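Local coordinates for aspartate aminotransferase (Plasmodium falciparum, PDB 3K7Y), which probably catalyses the pyridoxal-phosphate-dependent exchange of an amino group between L-aspartate and 2-oxoglutarate, giving oxaloacetate and L-glutamate, at residues I36-N41 / S252-R257; T124-N129 / N170-S175; F151-Y154 / I159-D162; Q245-N250 / E256-L261. All coordinates share one frame; numbering follows the deposited sequence.

Contact 1 of 4, residues I36-N41 / S252-R257; sequences IGVCCN and SLYGER. With PLP (pyridoxal-5'-phosphate), chain B.
Y254 reaches across to the loop 36-41 and meets V38 and C39. The tight part is at the far end of its ring, against the buried C39. C39 N donates to Y254 OH at 3.2 Å, a somewhat bent bond (146° at the hydrogen). C39 CB lies 3.5 Å from the same Y254 OH. Y254 CG stands anti to its carbonyl carbon (chi1 -64°), which carries the phenol across the gap. The looser part is at V38, which is partly exposed. V38 CB sits over one face of the ring, 4.1 Å from Y254 CE1. The two segments bury only 130 Å² together. At the other end of segment 252-257, R257 reaches the cofactor. A type I turn from Y254 to R257, closed by R257 N to Y254 O at 3.2 Å, brings the arginine round. Its chain bends at chi2 and chi3 and presents the guanidinium edge-on to the phosphate. R257 NH1 binds PLP O1P at 3.2 Å, and R257 NH2 binds PLP O3P at 3.0 Å, both nearly straight. Together with Y286 O of the second subunit, which takes R257 NH2, these bonds hold the guanidinium's orientation. Y68 of the second subunit stacks edge-to-face with Y254. Segment 36-41 follows strand 32-33 and precedes helix 50-62. Segment 252-257 links strand 241-246 to strand 258-264, with E256 against helix 291-302.

Contact 2 of 4, residues T124-N129 / N170-S175; sequences TLYVTN and NIPNGS
Y126 lies on strand 124-128, and the loop residues I171, P172 and S175 bend round its side chain without pairing with the strand's backbone in this contact. The contact is mainly van der Waals packing about one phenol ring. Y126 CG is anti to the carbonyl carbon (chi1 -65°), and the ring extends toward the loop. I171 lies over one ring face in a CH-pi contact. I171 CB is 4.3 Å from the centroid of the Y126 ring, 19° off its normal and shifted toward the rim. I171 CG2 adds a contact of 4.1 Å with Y126 CE1. S175 CB approaches the ring obliquely, 3.4 Å from Y126 CE2. P172 crosses the tyrosine at about a right angle. Its CG meets Y126 OH at 3.4 Å. A weak bond from S175 OG to I171 O, 3.4 Å, spans the loop. Next to it, P172 O accepts from K206 NZ. The loop follows helix 161-170 and leads into strand 176-179. That strand runs beside 124-128, where Y126 pairs through its backbone with S176 and I178. On the other flank, L125 and V127 bond to strand 145-153, while L125 packs on helix 105-118.

Contact 3 of 4, residues F151-Y154 / I159-D162; sequences FFDY and INYD
The F151 ring carries I159 CG2 over one face, a CH-pi contact with the methyl 4.2 Å from the F151 centroid and 15° off the normal. At the end of the ring, F151 CZ touches I159 CG1 at 3.7 Å. The same I159 CG2 lies over the centre of the Y161 ring, so one methyl serves two aromatic faces. F164 meets F151 edge-to-face. Along the same segment, F152 CD2 lies over a face of the Y154 ring, and Y154 CE2 sits at the F152 edge.

The polar side is built from D153 and N160. N160 ND2 donates to D153 OD2 at 3.1 Å, using the carboxylate's anti lone pair. The carboxylate and amide planes are 30° apart, and the oxygen is tilted out of the amide plane. N160 CG is anti to the backbone N (chi1 -174°), which lays the amide beside the aspartate. The other oxygen, D153 OD1, accepts from L156 N within the turn. N160 N gives an almost straight bond of 2.8 Å to F151 O. F152 and I159 form an antiparallel non-hydrogen-bonded pair, 4.3 Å between CA atoms. N160 OD1 takes L163 N and, weakly, D162 N. The arrangement is a short antiparallel hairpin of strands 145-153 and 158-159, running into an asparagine N-cap of helix 161-170.

Contact 4 of 4, residues Q245-N250 / E256-L261; sequences QSFSKN and ERAGAL. With PLP (pyridoxal-5'-phosphate), chain B.
A258 points across to F247 at the loop end of a beta hairpin. The F247 ring turns its edge to the A258 backbone, with A258 C near its plane, and F247 CD2 is 3.9 Å from A258 CB. Farther along the strands, Q245 runs extended beside A260. These two form a hydrogen-bonded pair, Q245 N to A260 O at 2.9 Å with the return bond from A260 N. S246 and G259 are the next pair, non-hydrogen-bonded. Beyond them F247 N bonds A258 O at 3.0 Å.

S246 points to the opposite face from Q245. Its OG is anti to the backbone N (chi1 171°), donates to PLP O1P at 2.9 Å and accepts from S248 N in an ST turn. S248 OG also donates to PLP O1P, at 2.6 Å, with L253 O nearby as a competing acceptor. Both serines and the arginine thus hold this oxygen. K249, bent at chi2, reaches toward the cofactor's aldehyde; as in related aminotransferases it is probably the Schiff-base lysine, but the modelled spacing is doubtful.

In the mixed sheet the hairpin lies between strands 209-214 and 98-104. Helix 75-86 packs on Q245, F247 and A260, and helix 291-302 on F247 and A258.

Overall arrangement
Contacts 1 and 4 form one unit at the cofactor. Their centres are 10 Å apart, they share E256 and R257, and both touch PLP and the second subunit. L253 O and S248 OG, 3.2 Å apart, make a bond between them that is only probable. Contacts 2 and 3 lie on the other side of the chain's centre from contact 1, 31 and 29 Å from it between centres. They are 16 Å apart between centres and meet where N129 O is 3.2 Å from F152 N. Contacts 2, 3 and 4 all reach the same mixed sheet; the nearest atoms of contacts 2 and 4 are about 12 Å apart. In contact 3 the F151 side chain is about 12 Å from a bound PLP.

Contact 1 of 4, residues I36-N41 / S252-R257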
loop_
_atom_site.group_PDB
_atom_site.type_symbol
_atom_site.label_atom_id
_atom_site.label_comp_id
_atom_site.label_asym_id
_atom_site.label_seq_id
_atom_site.Cartn_x
_atom_site.Cartn_y
_atom_site.Cartn_z
ATOM N N ILE A 36 11.460 -14.045 -14.235
ATOM C CA ILE A 36 11.413 -13.101 -13.118
ATOM C C ILE A 36 11.598 -11.644 -13.554
ATOM O O ILE A 36 12.490 -11.326 -14.348
ATOM C CB ILE A 36 12.463 -13.481 -12.005
ATOM C CG1 ILE A 36 13.541 -14.459 -12.532
ATOM C CG2 ILE A 36 11.769 -14.037 -10.760
ATOM C CD1 ILE A 36 13.110 -15.956 -12.640
ATOM N N GLY A 37 10.738 -10.769 -13.037
ATOM C CA GLY A 37 10.829 -9.334 -13.319
ATOM C C GLY A 37 12.109 -8.700 -12.793
ATOM O O GLY A 37 12.506 -7.630 -13.248
ATOM N N VAL A 38 12.755 -9.374 -11.843
ATOM C CA VAL A 38 13.933 -8.849 -11.143
ATOM C C VAL A 38 15.197 -8.907 -11.995
ATOM O O VAL A 38 15.246 -9.609 -13.006
ATOM C CB VAL A 38 14.178 -9.564 -9.772
ATOM C CG1 VAL A 38 12.876 -9.760 -9.034
ATOM C CG2 VAL A 38 14.893 -10.902 -9.948
ATOM N N CYS A 39 16.212 -8.164 -11.573
ATOM C CA CYS A 39 17.494 -8.160 -12.248
ATOM C C CYS A 39 18.540 -8.912 -11.412
ATOM O O CYS A 39 18.723 -8.618 -10.225
ATOM C CB CYS A 39 17.906 -6.718 -12.534
ATOM S SG CYS A 39 19.656 -6.408 -12.436
ATOM N N CYS A 40 19.214 -9.884 -12.034
ATOM C CA CYS A 40 20.160 -10.777 -11.334
ATOM C C CYS A 40 21.613 -10.300 -11.343
ATOM O O CYS A 40 22.074 -9.676 -12.300
ATOM C CB CYS A 40 20.074 -12.215 -11.872
ATOM S SG CYS A 40 18.678 -13.195 -11.205
ATOM N N ASN A 41 22.320 -10.613 -10.260
ATOM C CA ASN A 41 23.740 -10.294 -10.094
ATOM C C ASN A 41 24.627 -11.216 -10.957
ATOM O O ASN A 41 24.111 -11.990 -11.772
ATOM C CB ASN A 41 24.107 -10.419 -8.605
ATOM C CG ASN A 41 25.231 -9.486 -8.180
ATOM O OD1 ASN A 41 25.543 -9.404 -6.994
ATOM N ND2 ASN A 41 25.844 -8.782 -9.133
ATOM N N SER A 252 17.079 -0.756 -7.258
ATOM C CA SER A 252 16.982 -2.152 -6.824
ATOM C C SER A 252 16.096 -2.322 -5.578
ATOM O O SER A 252 16.289 -3.273 -4.814
ATOM C CB SER A 252 18.369 -2.724 -6.537
ATOM O OG SER A 252 18.727 -2.435 -5.184
ATOM N N LEU A 253 15.154 -1.396 -5.374
ATOM C CA LEU A 253 14.211 -1.417 -4.243
ATOM C C LEU A 253 12.968 -2.221 -4.578
ATOM O O LEU A 253 11.890 -1.658 -4.806
ATOM C CB LEU A 253 13.742 -0.003 -3.901
ATOM C CG LEU A 253 14.678 1.070 -3.375
ATOM C CD1 LEU A 253 13.907 2.379 -3.253
ATOM C CD2 LEU A 253 15.291 0.657 -2.055
ATOM N N TYR A 254 13.087 -3.532 -4.606
ATOM C CA TYR A 254 11.967 -4.325 -5.059
ATOM C C TYR A 254 10.844 -4.357 -4.015
ATOM O O TYR A 254 9.793 -3.716 -4.194
ATOM C CB TYR A 254 12.442 -5.707 -5.489
ATOM C CG TYR A 254 13.381 -5.645 -6.692
ATOM C CD1 TYR A 254 12.881 -5.644 -7.995
ATOM C CD2 TYR A 254 14.760 -5.576 -6.526
ATOM C CE1 TYR A 254 13.736 -5.581 -9.095
ATOM C CE2 TYR A 254 15.611 -5.514 -7.610
ATOM C CZ TYR A 254 15.099 -5.521 -8.892
ATOM O OH TYR A 254 15.960 -5.460 -9.970
ATOM N N GLY A 255 11.087 -5.047 -2.907
ATOM C CA GLY A 255 10.078 -5.196 -1.862
ATOM C C GLY A 255 9.709 -3.934 -1.109
ATOM O O GLY A 255 8.705 -3.915 -0.404
ATOM N N GLU A 256 10.513 -2.883 -1.235
ATOM C CA GLU A 256 10.226 -1.639 -0.536
ATOM C C GLU A 256 8.961 -0.981 -1.086
ATOM O O GLU A 256 8.311 -0.172 -0.411
ATOM C CB GLU A 256 11.420 -0.700 -0.655
ATOM C CG GLU A 256 12.334 -0.572 0.573
ATOM C CD GLU A 256 12.137 -1.643 1.643
ATOM O OE1 GLU A 256 11.096 -1.621 2.346
ATOM O OE2 GLU A 256 13.052 -2.474 1.811
ATOM N N ARG A 257 8.621 -1.367 -2.316
ATOM C CA ARG A 257 7.497 -0.821 -3.088
ATOM C C ARG A 257 7.602 0.689 -3.242
ATOM O O ARG A 257 6.644 1.411 -2.938
ATOM C CB ARG A 257 6.149 -1.216 -2.489
ATOM C CG ARG A 257 6.083 -2.639 -1.964
ATOM C CD ARG A 257 6.297 -3.680 -3.054
ATOM N NE ARG A 257 5.304 -3.547 -4.113
ATOM C CZ ARG A 257 5.542 -3.048 -5.325
ATOM N NH1 ARG A 257 6.772 -2.643 -5.680
ATOM N NH2 ARG A 257 4.539 -2.966 -6.190
HETATM N N1 PLP B . 5.122 -0.720 -15.244
HETATM C C2 PLP B . 5.957 -1.570 -15.923
HETATM C C2A PLP B . 6.071 -1.417 -17.392
HETATM C C3 PLP B . 6.677 -2.533 -15.232
HETATM O O3 PLP B . 7.527 -3.372 -15.908
HETATM C C4 PLP B . 6.537 -2.643 -13.848
HETATM C C4A PLP B . 7.443 -3.600 -13.134
HETATM O O4A PLP B . 8.514 -3.185 -12.672
HETATM C C5 PLP B . 5.688 -1.770 -13.140
HETATM C C6 PLP B . 4.975 -0.813 -13.866
HETATM C C5A PLP B . 5.451 -1.816 -11.627
HETATM O O4P PLP B . 6.601 -1.836 -10.801
HETATM P P PLP B . 6.464 -2.059 -9.201
HETATM O O1P PLP B . 7.596 -1.405 -8.462
HETATM O O2P PLP B . 6.585 -3.528 -8.896
HETATM O O3P PLP B . 5.145 -1.461 -8.764
#

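Contact 2 of 4, residues T124-N129 / N170-S175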
loop_
_atom_site.group_PDB
_atom_site.type_symbol
_atom_site.label_atom_id
_atom_site.label_comp_id
_atom_site.label_asym_id
_atom_site.label_seq_id
_atom_site.Cartn_x
_atom_site.Cartn_y
_atom_site.Cartn_z
ATOM N N THR A 124 -12.805 4.941 -21.576
ATOM C CA THR A 124 -12.031 4.185 -22.535
ATOM C C THR A 124 -10.574 4.543 -22.361
ATOM O O THR A 124 -10.245 5.720 -22.196
ATOM C CB THR A 124 -12.439 4.609 -23.944
ATOM O OG1 THR A 124 -12.912 5.966 -23.896
ATOM C CG2 THR A 124 -13.554 3.726 -24.493
ATOM N N LEU A 125 -9.699 3.538 -22.403
ATOM C CA LEU A 125 -8.236 3.735 -22.310
ATOM C C LEU A 125 -7.539 3.004 -23.425
ATOM O O LEU A 125 -7.817 1.831 -23.670
ATOM C CB LEU A 125 -7.675 3.227 -20.979
ATOM C CG LEU A 125 -7.992 4.028 -19.713
ATOM C CD1 LEU A 125 -8.370 3.081 -18.624
ATOM C CD2 LEU A 125 -6.841 4.905 -19.262
ATOM N N TYR A 126 -6.636 3.707 -24.100
ATOM C CA TYR A 126 -5.818 3.098 -25.123
ATOM C C TYR A 126 -4.474 2.622 -24.581
ATOM O O TYR A 126 -3.835 3.280 -23.735
ATOM C CB TYR A 126 -5.643 4.043 -26.303
ATOM C CG TYR A 126 -6.956 4.304 -26.995
ATOM C CD1 TYR A 126 -7.476 3.405 -27.934
ATOM C CD2 TYR A 126 -7.690 5.439 -26.697
ATOM C CE1 TYR A 126 -8.689 3.639 -28.551
ATOM C CE2 TYR A 126 -8.904 5.682 -27.306
ATOM C CZ TYR A 126 -9.403 4.786 -28.230
ATOM O OH TYR A 126 -10.630 5.070 -28.798
ATOM N N VAL A 127 -4.062 1.459 -25.074
ATOM C CA VAL A 127 -2.840 0.836 -24.626
ATOM C C VAL A 127 -2.093 0.373 -25.881
ATOM O O VAL A 127 -2.728 0.011 -26.861
ATOM C CB VAL A 127 -3.185 -0.291 -23.619
ATOM C CG1 VAL A 127 -3.241 -1.638 -24.279
ATOM C CG2 VAL A 127 -2.209 -0.312 -22.503
ATOM N N THR A 128 -0.765 0.428 -25.901
ATOM C CA THR A 128 -0.052 0.054 -27.144
ATOM C C THR A 128 0.090 -1.460 -27.216
ATOM O O THR A 128 0.321 -2.105 -26.198
ATOM C CB THR A 128 1.354 0.746 -27.324
ATOM O OG1 THR A 128 2.223 0.443 -26.221
ATOM C CG2 THR A 128 1.226 2.253 -27.458
ATOM N N ASN A 129 -0.053 -2.036 -28.403
ATOM C CA ASN A 129 0.052 -3.483 -28.526
ATOM C C ASN A 129 1.462 -3.948 -28.810
ATOM O O ASN A 129 2.111 -3.391 -29.683
ATOM C CB ASN A 129 -0.891 -4.027 -29.588
ATOM C CG ASN A 129 -0.689 -5.500 -29.812
ATOM O OD1 ASN A 129 0.263 -5.898 -30.480
ATOM N ND2 ASN A 129 -1.558 -6.324 -29.241
ATOM N N ASN A 170 -6.353 8.614 -35.594
ATOM C CA ASN A 170 -7.797 8.442 -35.777
ATOM C C ASN A 170 -8.547 7.861 -34.586
ATOM O O ASN A 170 -9.710 7.484 -34.698
ATOM C CB ASN A 170 -8.123 7.703 -37.082
ATOM C CG ASN A 170 -6.940 6.919 -37.628
ATOM O OD1 ASN A 170 -6.267 7.367 -38.563
ATOM N ND2 ASN A 170 -6.675 5.749 -37.042
ATOM N N ILE A 171 -7.877 7.815 -33.442
ATOM C CA ILE A 171 -8.505 7.416 -32.197
ATOM C C ILE A 171 -9.156 8.642 -31.566
ATOM O O ILE A 171 -8.444 9.559 -31.157
ATOM C CB ILE A 171 -7.483 6.797 -31.206
ATOM C CG1 ILE A 171 -6.343 7.784 -30.895
ATOM C CG2 ILE A 171 -6.955 5.460 -31.750
ATOM C CD1 ILE A 171 -5.592 7.507 -29.622
ATOM N N PRO A 172 -10.500 8.655 -31.437
ATOM C CA PRO A 172 -11.183 9.858 -30.993
ATOM C C PRO A 172 -10.310 11.121 -30.840
ATOM O O PRO A 172 -9.588 11.504 -31.772
ATOM C CB PRO A 172 -11.787 9.401 -29.671
ATOM C CG PRO A 172 -12.130 7.925 -29.946
ATOM C CD PRO A 172 -11.367 7.492 -31.191
ATOM N N ASN A 173 -10.395 11.765 -29.683
ATOM C CA ASN A 173 -9.839 13.096 -29.470
ATOM C C ASN A 173 -9.780 13.283 -27.978
ATOM O O ASN A 173 -10.769 13.020 -27.285
ATOM C CB ASN A 173 -10.776 14.165 -30.040
ATOM C CG ASN A 173 -10.363 14.649 -31.411
ATOM O OD1 ASN A 173 -10.987 14.306 -32.417
ATOM N ND2 ASN A 173 -9.316 15.471 -31.460
ATOM N N GLY A 174 -8.651 13.750 -27.462
ATOM C CA GLY A 174 -8.479 13.735 -26.022
ATOM C C GLY A 174 -8.713 12.316 -25.519
ATOM O O GLY A 174 -9.373 12.103 -24.499
ATOM N N SER A 175 -8.205 11.337 -26.258
ATOM C CA SER A 175 -8.214 9.981 -25.770
ATOM C C SER A 175 -7.102 9.860 -24.749
ATOM O O SER A 175 -6.095 10.573 -24.802
ATOM C CB SER A 175 -8.012 8.983 -26.897
ATOM O OG SER A 175 -9.050 9.105 -27.854
#

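Contact 3 of 4, residues F151-Y154 / I159-D162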
loop_
_atom_site.group_PDB
_atom_site.type_symbol
_atom_site.label_atom_id
_atom_site.label_comp_id
_atom_site.label_asym_id
_atom_site.label_seq_id
_atom_site.Cartn_x
_atom_site.Cartn_y
_atom_site.Cartn_z
ATOM N N PHE A 151 1.586 -1.201 -32.621
ATOM C CA PHE A 151 2.877 -0.752 -32.136
ATOM C C PHE A 151 4.031 -1.595 -32.644
ATOM O O PHE A 151 4.622 -1.298 -33.676
ATOM C CB PHE A 151 2.875 -0.701 -30.611
ATOM C CG PHE A 151 4.020 0.055 -30.035
ATOM C CD1 PHE A 151 4.053 1.436 -30.109
ATOM C CD2 PHE A 151 5.059 -0.610 -29.400
ATOM C CE1 PHE A 151 5.106 2.154 -29.572
ATOM C CE2 PHE A 151 6.128 0.092 -28.865
ATOM C CZ PHE A 151 6.158 1.482 -28.956
ATOM N N PHE A 152 4.351 -2.635 -31.895
ATOM C CA PHE A 152 5.455 -3.504 -32.201
ATOM C C PHE A 152 5.156 -4.248 -33.494
ATOM O O PHE A 152 4.026 -4.704 -33.693
ATOM C CB PHE A 152 5.597 -4.468 -31.041
ATOM C CG PHE A 152 6.698 -5.426 -31.190
ATOM C CD1 PHE A 152 7.994 -5.040 -30.962
ATOM C CD2 PHE A 152 6.439 -6.731 -31.525
ATOM C CE1 PHE A 152 9.033 -5.936 -31.090
ATOM C CE2 PHE A 152 7.465 -7.634 -31.653
ATOM C CZ PHE A 152 8.772 -7.231 -31.435
ATOM N N ASP A 153 6.148 -4.336 -34.385
ATOM C CA ASP A 153 5.974 -5.076 -35.642
ATOM C C ASP A 153 6.516 -6.476 -35.476
ATOM O O ASP A 153 7.698 -6.672 -35.195
ATOM C CB ASP A 153 6.621 -4.390 -36.847
ATOM C CG ASP A 153 6.315 -5.116 -38.151
ATOM O OD1 ASP A 153 6.890 -6.204 -38.382
ATOM O OD2 ASP A 153 5.478 -4.608 -38.930
ATOM N N TYR A 154 5.635 -7.448 -35.649
ATOM C CA TYR A 154 5.935 -8.792 -35.199
ATOM C C TYR A 154 6.879 -9.507 -36.136
ATOM O O TYR A 154 7.618 -10.391 -35.702
ATOM C CB TYR A 154 4.652 -9.587 -34.941
ATOM C CG TYR A 154 4.191 -9.527 -33.489
ATOM C CD1 TYR A 154 4.554 -10.520 -32.586
ATOM C CD2 TYR A 154 3.416 -8.472 -33.014
ATOM C CE1 TYR A 154 4.149 -10.476 -31.260
ATOM C CE2 TYR A 154 3.002 -8.419 -31.672
ATOM C CZ TYR A 154 3.375 -9.429 -30.806
ATOM O OH TYR A 154 2.983 -9.407 -29.483
ATOM N N ILE A 159 9.439 -1.254 -33.735
ATOM C CA ILE A 159 8.167 -0.531 -33.756
ATOM C C ILE A 159 7.768 -0.277 -35.206
ATOM O O ILE A 159 8.615 -0.038 -36.057
ATOM C CB ILE A 159 8.261 0.809 -33.006
ATOM C CG1 ILE A 159 8.572 0.565 -31.542
ATOM C CG2 ILE A 159 6.978 1.597 -33.128
ATOM C CD1 ILE A 159 9.371 1.656 -30.931
ATOM N N ASN A 160 6.479 -0.356 -35.484
ATOM C CA ASN A 160 5.957 0.002 -36.772
ATOM C C ASN A 160 5.466 1.433 -36.630
ATOM O O ASN A 160 4.296 1.668 -36.297
ATOM C CB ASN A 160 4.811 -0.933 -37.113
ATOM C CG ASN A 160 4.283 -0.729 -38.499
ATOM O OD1 ASN A 160 4.077 0.404 -38.959
ATOM N ND2 ASN A 160 4.038 -1.839 -39.186
ATOM N N TYR A 161 6.369 2.391 -36.853
ATOM C CA TYR A 161 6.081 3.798 -36.570
ATOM C C TYR A 161 5.018 4.363 -37.503
ATOM O O TYR A 161 4.469 5.431 -37.246
ATOM C CB TYR A 161 7.342 4.651 -36.655
ATOM C CG TYR A 161 8.436 4.318 -35.658
ATOM C CD1 TYR A 161 8.572 5.043 -34.470
ATOM C CD2 TYR A 161 9.357 3.300 -35.917
ATOM C CE1 TYR A 161 9.587 4.751 -33.555
ATOM C CE2 TYR A 161 10.373 2.999 -35.012
ATOM C CZ TYR A 161 10.485 3.727 -33.831
ATOM O OH TYR A 161 11.491 3.412 -32.932
ATOM N N ASP A 162 4.725 3.640 -38.581
ATOM C CA ASP A 162 3.771 4.100 -39.587
ATOM C C ASP A 162 2.363 3.880 -39.080
ATOM O O ASP A 162 1.556 4.810 -39.067
ATOM C CB ASP A 162 3.966 3.351 -40.912
ATOM C CG ASP A 162 5.400 3.454 -41.450
ATOM O OD1 ASP A 162 6.373 3.324 -40.663
ATOM O OD2 ASP A 162 5.558 3.651 -42.679
#

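Contact 4 of 4, residues Q245-N250 / E256-L261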
loop_
_atom_site.group_PDB
_atom_site.type_symbol
_atom_site.label_atom_id
_atom_site.label_comp_id
_atom_site.label_asym_id
_atom_site.label_seq_id
_atom_site.Cartn_x
_atom_site.Cartn_y
_atom_site.Cartn_z
ATOM N N GLN A 245 5.902 6.326 -11.838
ATOM C CA GLN A 245 7.340 6.108 -11.733
ATOM C C GLN A 245 7.644 5.075 -10.662
ATOM O O GLN A 245 7.183 5.210 -9.529
ATOM C CB GLN A 245 7.999 7.445 -11.432
ATOM C CG GLN A 245 9.300 7.459 -10.643
ATOM C CD GLN A 245 9.992 8.823 -10.746
ATOM O OE1 GLN A 245 11.153 8.992 -10.371
ATOM N NE2 GLN A 245 9.280 9.794 -11.287
ATOM N N SER A 246 8.385 4.031 -11.039
ATOM C CA SER A 246 8.806 2.985 -10.118
ATOM C C SER A 246 10.295 3.050 -9.903
ATOM O O SER A 246 11.043 3.404 -10.819
ATOM C CB SER A 246 8.461 1.607 -10.668
ATOM O OG SER A 246 9.065 0.591 -9.874
ATOM N N PHE A 247 10.723 2.694 -8.697
ATOM C CA PHE A 247 12.132 2.634 -8.350
ATOM C C PHE A 247 12.442 1.213 -7.941
ATOM O O PHE A 247 13.420 0.963 -7.216
ATOM C CB PHE A 247 12.423 3.519 -7.157
ATOM C CG PHE A 247 12.065 4.952 -7.347
ATOM C CD1 PHE A 247 12.871 5.799 -8.094
ATOM C CD2 PHE A 247 10.945 5.483 -6.725
ATOM C CE1 PHE A 247 12.550 7.154 -8.230
ATOM C CE2 PHE A 247 10.619 6.833 -6.863
ATOM C CZ PHE A 247 11.421 7.666 -7.613
ATOM N N SER A 248 11.597 0.281 -8.373
ATOM C CA SER A 248 11.813 -1.101 -8.020
ATOM C C SER A 248 13.065 -1.640 -8.662
ATOM O O SER A 248 13.770 -2.427 -8.028
ATOM C CB SER A 248 10.615 -1.971 -8.341
ATOM O OG SER A 248 9.794 -2.075 -7.189
ATOM N N LYS A 249 13.360 -1.187 -9.885
ATOM C CA LYS A 249 14.580 -1.609 -10.594
ATOM C C LYS A 249 15.733 -0.583 -10.609
ATOM O O LYS A 249 16.898 -0.956 -10.485
ATOM C CB LYS A 249 14.245 -2.088 -11.997
ATOM C CG LYS A 249 13.561 -3.450 -12.021
ATOM C CD LYS A 249 12.028 -3.361 -11.918
ATOM C CE LYS A 249 11.395 -4.750 -12.021
ATOM N NZ LYS A 249 9.916 -4.750 -11.834
ATOM N N ASN A 250 15.378 0.693 -10.765
ATOM C CA ASN A 250 16.273 1.837 -10.597
ATOM C C ASN A 250 17.219 1.773 -9.405
ATOM O O ASN A 250 18.450 1.849 -9.557
ATOM C CB ASN A 250 15.431 3.091 -10.402
ATOM C CG ASN A 250 14.988 3.685 -11.697
ATOM O OD1 ASN A 250 15.715 3.639 -12.699
ATOM N ND2 ASN A 250 13.778 4.249 -11.702
ATOM N N GLU A 256 10.513 -2.883 -1.235
ATOM C CA GLU A 256 10.226 -1.639 -0.536
ATOM C C GLU A 256 8.961 -0.981 -1.086
ATOM O O GLU A 256 8.311 -0.172 -0.411
ATOM C CB GLU A 256 11.420 -0.700 -0.655
ATOM C CG GLU A 256 12.334 -0.572 0.573
ATOM C CD GLU A 256 12.137 -1.643 1.643
ATOM O OE1 GLU A 256 11.096 -1.621 2.346
ATOM O OE2 GLU A 256 13.052 -2.474 1.811
ATOM N N ARG A 257 8.621 -1.367 -2.316
ATOM C CA ARG A 257 7.497 -0.821 -3.088
ATOM C C ARG A 257 7.602 0.689 -3.242
ATOM O O ARG A 257 6.644 1.411 -2.938
ATOM C CB ARG A 257 6.149 -1.216 -2.489
ATOM C CG ARG A 257 6.083 -2.639 -1.964
ATOM C CD ARG A 257 6.297 -3.680 -3.054
ATOM N NE ARG A 257 5.304 -3.547 -4.113
ATOM C CZ ARG A 257 5.542 -3.048 -5.325
ATOM N NH1 ARG A 257 6.772 -2.643 -5.680
ATOM N NH2 ARG A 257 4.539 -2.966 -6.190
ATOM N N ALA A 258 8.755 1.176 -3.711
ATOM C CA ALA A 258 8.936 2.631 -3.911
ATOM C C ALA A 258 8.400 3.103 -5.278
ATOM O O ALA A 258 8.851 2.613 -6.338
ATOM C CB ALA A 258 10.396 3.033 -3.732
ATOM N N GLY A 259 7.427 4.020 -5.251
ATOM C CA GLY A 259 6.881 4.599 -6.482
ATOM C C GLY A 259 6.315 6.004 -6.329
ATOM O O GLY A 259 6.028 6.453 -5.216
ATOM N N ALA A 260 6.126 6.698 -7.448
ATOM C CA ALA A 260 5.546 8.030 -7.425
ATOM C C ALA A 260 4.522 8.240 -8.548
ATOM O O ALA A 260 4.522 7.501 -9.519
ATOM C CB ALA A 260 6.641 9.054 -7.505
ATOM N N LEU A 261 3.661 9.246 -8.396
ATOM C CA LEU A 261 2.671 9.636 -9.409
ATOM C C LEU A 261 2.793 11.134 -9.691
ATOM O O LEU A 261 2.612 11.938 -8.781
ATOM C CB LEU A 261 1.251 9.375 -8.885
ATOM C CG LEU A 261 0.042 8.983 -9.765
ATOM C CD1 LEU A 261 -1.297 9.469 -9.169
ATOM C CD2 LEU A 261 0.169 9.433 -11.228
HETATM N N1 PLP B . 5.122 -0.720 -15.244
HETATM C C2 PLP B . 5.957 -1.570 -15.923
HETATM C C2A PLP B . 6.071 -1.417 -17.392
HETATM C C3 PLP B . 6.677 -2.533 -15.232
HETATM O O3 PLP B . 7.527 -3.372 -15.908
HETATM C C4 PLP B . 6.537 -2.643 -13.848
HETATM C C4A PLP B . 7.443 -3.600 -13.134
HETATM O O4A PLP B . 8.514 -3.185 -12.672
HETATM C C5 PLP B . 5.688 -1.770 -13.140
HETATM C C6 PLP B . 4.975 -0.813 -13.866
HETATM C C5A PLP B . 5.451 -1.816 -11.627
HETATM O O4P PLP B . 6.601 -1.836 -10.801
HETATM P P PLP B . 6.464 -2.059 -9.201
HETATM O O1P PLP B . 7.596 -1.405 -8.462
HETATM O O2P PLP B . 6.585 -3.528 -8.896
HETATM O O3P PLP B . 5.145 -1.461 -8.764
#